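Local coordinates for solute-binding protein (Thermoactinomyces vulgaris, PDB 2ZYO) that binds maltodextrins such as maltotetraose and, as its family suggests, probably delivers them for uptake across the cell membrane, at residues D83-A88 against G92-I97. Residues are numbered along the deposited sequence; the frame is centred on the assembly and turned at random.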
loop_
_atom_site.group_PDB
_atom_site.type_symbol
_atom_site.label_atom_id
_atom_site.label_comp_id
_atom_site.label_asym_id
_atom_site.label_seq_id
_atom_site.Cartn_x
_atom_site.Cartn_y
_atom_site.Cartn_z
ATOM N N ASP A 83 -3.240 -0.152 -6.646
ATOM C CA ASP A 83 -3.089 1.203 -7.188
ATOM C C ASP A 83 -3.102 1.250 -8.721
ATOM O O ASP A 83 -3.295 2.313 -9.311
ATOM C CB ASP A 83 -1.841 1.897 -6.621
ATOM C CG ASP A 83 -0.561 1.145 -6.924
ATOM O OD1 ASP A 83 -0.363 0.053 -6.353
ATOM O OD2 ASP A 83 0.255 1.657 -7.719
ATOM N N ARG A 84 -2.923 0.093 -9.355
ATOM C CA ARG A 84 -2.954 -0.002 -10.819
ATOM C C ARG A 84 -4.240 -0.664 -11.331
ATOM O O ARG A 84 -4.323 -1.065 -12.498
ATOM C CB ARG A 84 -1.708 -0.732 -11.348
ATOM C CG ARG A 84 -0.372 -0.160 -10.853
ATOM C CD ARG A 84 -0.075 1.222 -11.412
ATOM N NE ARG A 84 1.018 1.870 -10.688
ATOM C CZ ARG A 84 1.585 3.021 -11.041
ATOM N NH1 ARG A 84 1.175 3.675 -12.120
ATOM N NH2 ARG A 84 2.572 3.518 -10.308
ATOM N N LEU A 85 -5.242 -0.757 -10.458
ATOM C CA LEU A 85 -6.536 -1.345 -10.809
ATOM C C LEU A 85 -7.250 -0.567 -11.915
ATOM O O LEU A 85 -7.834 -1.166 -12.818
ATOM C CB LEU A 85 -7.439 -1.444 -9.573
ATOM C CG LEU A 85 -8.782 -2.167 -9.698
ATOM C CD1 LEU A 85 -8.575 -3.640 -10.018
ATOM C CD2 LEU A 85 -9.594 -2.003 -8.424
ATOM N N GLY A 86 -7.192 0.763 -11.834
ATOM C CA GLY A 86 -7.843 1.636 -12.809
ATOM C C GLY A 86 -7.397 1.384 -14.233
ATOM O O GLY A 86 -8.227 1.280 -15.137
ATOM N N GLU A 87 -6.083 1.278 -14.422
ATOM C CA GLU A 87 -5.491 0.945 -15.721
ATOM C C GLU A 87 -6.027 -0.388 -16.246
ATOM O O GLU A 87 -6.374 -0.502 -17.421
ATOM C CB GLU A 87 -3.965 0.889 -15.615
ATOM C CG GLU A 87 -3.288 2.246 -15.458
ATOM C CD GLU A 87 -1.904 2.147 -14.836
ATOM O OE1 GLU A 87 -1.072 1.349 -15.324
ATOM O OE2 GLU A 87 -1.645 2.880 -13.858
ATOM N N ALA A 88 -6.100 -1.382 -15.364
ATOM C CA ALA A 88 -6.563 -2.720 -15.731
ATOM C C ALA A 88 -8.041 -2.751 -16.112
ATOM O O ALA A 88 -8.422 -3.404 -17.086
ATOM C CB ALA A 88 -6.285 -3.698 -14.598
ATOM N N GLY A 92 -9.932 -3.164 -19.970
ATOM C CA GLY A 92 -10.736 -4.379 -20.098
ATOM C C GLY A 92 -9.988 -5.664 -19.797
ATOM O O GLY A 92 -10.309 -6.716 -20.352
ATOM N N LEU A 93 -8.989 -5.578 -18.921
ATOM C CA LEU A 93 -8.223 -6.749 -18.496
ATOM C C LEU A 93 -8.971 -7.582 -17.467
ATOM O O LEU A 93 -8.793 -8.802 -17.392
ATOM C CB LEU A 93 -6.873 -6.334 -17.906
ATOM C CG LEU A 93 -5.662 -6.235 -18.833
ATOM C CD1 LEU A 93 -4.441 -5.871 -18.018
ATOM C CD2 LEU A 93 -5.432 -7.544 -19.571
ATOM N N LEU A 94 -9.797 -6.911 -16.670
ATOM C CA LEU A 94 -10.496 -7.553 -15.565
ATOM C C LEU A 94 -12.003 -7.432 -15.715
ATOM O O LEU A 94 -12.505 -6.482 -16.314
ATOM C CB LEU A 94 -10.063 -6.936 -14.230
ATOM C CG LEU A 94 -8.567 -6.921 -13.897
ATOM C CD1 LEU A 94 -8.344 -6.199 -12.585
ATOM C CD2 LEU A 94 -7.976 -8.329 -13.849
ATOM N N GLN A 95 -12.716 -8.415 -15.174
ATOM C CA GLN A 95 -14.171 -8.355 -15.089
ATOM C C GLN A 95 -14.577 -8.337 -13.619
ATOM O O GLN A 95 -13.842 -8.849 -12.770
ATOM C CB GLN A 95 -14.815 -9.530 -15.831
ATOM C CG GLN A 95 -14.406 -10.906 -15.338
ATOM C CD GLN A 95 -15.163 -12.015 -16.040
ATOM O OE1 GLN A 95 -16.394 -12.045 -16.022
ATOM N NE2 GLN A 95 -14.431 -12.934 -16.659
ATOM N N PRO A 96 -15.741 -7.738 -13.303
ATOM C CA PRO A 96 -16.156 -7.676 -11.901
ATOM C C PRO A 96 -16.408 -9.060 -11.321
ATOM O O PRO A 96 -16.706 -9.998 -12.065
ATOM C CB PRO A 96 -17.479 -6.904 -11.960
ATOM C CG PRO A 96 -17.464 -6.197 -13.265
ATOM C CD PRO A 96 -16.720 -7.091 -14.193
ATOM N N ILE A 97 -16.268 -9.188 -10.005
ATOM C CA ILE A 97 -16.725 -10.391 -9.322
ATOM C C ILE A 97 -18.126 -10.163 -8.775
ATOM O O ILE A 97 -18.496 -9.039 -8.422
ATOM C CB ILE A 97 -15.763 -10.870 -8.202
ATOM C CG1 ILE A 97 -15.510 -9.768 -7.166
ATOM C CG2 ILE A 97 -14.458 -11.377 -8.810
ATOM C CD1 ILE A 97 -14.951 -10.287 -5.841
#
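Leu93 N donates a hydrogen bond to Ala88 O, 2.9 Å long, where the chain turns out of helix 85-90. Gly92, with a positive phi of 74°, ends the helix in a Schellman motif. The turn folds the chain back beside the helix, and Leu93 CB rests 3.4 Å from Ala88 O.

From 92-97, Leu94 makes the main apolar contact; Ala88 is its chief partner on the helix. Leu94 CG stands beside its own backbone N (chi1 -55°), and its CD1 reaches back to the helix. There Leu94 CD1 meets Ala88 CB at 3.8 Å and Leu85 CD1 at 3.6 Å. The two leucine side chains cross at about a right angle. With CG anti to the backbone N, the side chain of Leu85 extends so that its end, CD1, comes near Leu94.

At the start of the helix, Arg84 holds the N-cap position and belongs to the glycan pocket. Glu87 OE2 lies in the plane of the Arg84 guanidinium, at the edge, 3.4 Å from Arg84 NH1. Each of the two salt bridges here, Arg84 NH1 with Glu87 OE2 and Arg84 NE with Asp83 OD2, includes a weak hydrogen bond.

Val78 and Trp80 of strand 77-81 pack on Leu94, and Trp80 also touches Ala88. Helix 61-71 packs on Ala88 and Leu93. Strand 94-95 joins the main sheet antiparallel to strand 278-287, where Gln95 pairs with Leu286.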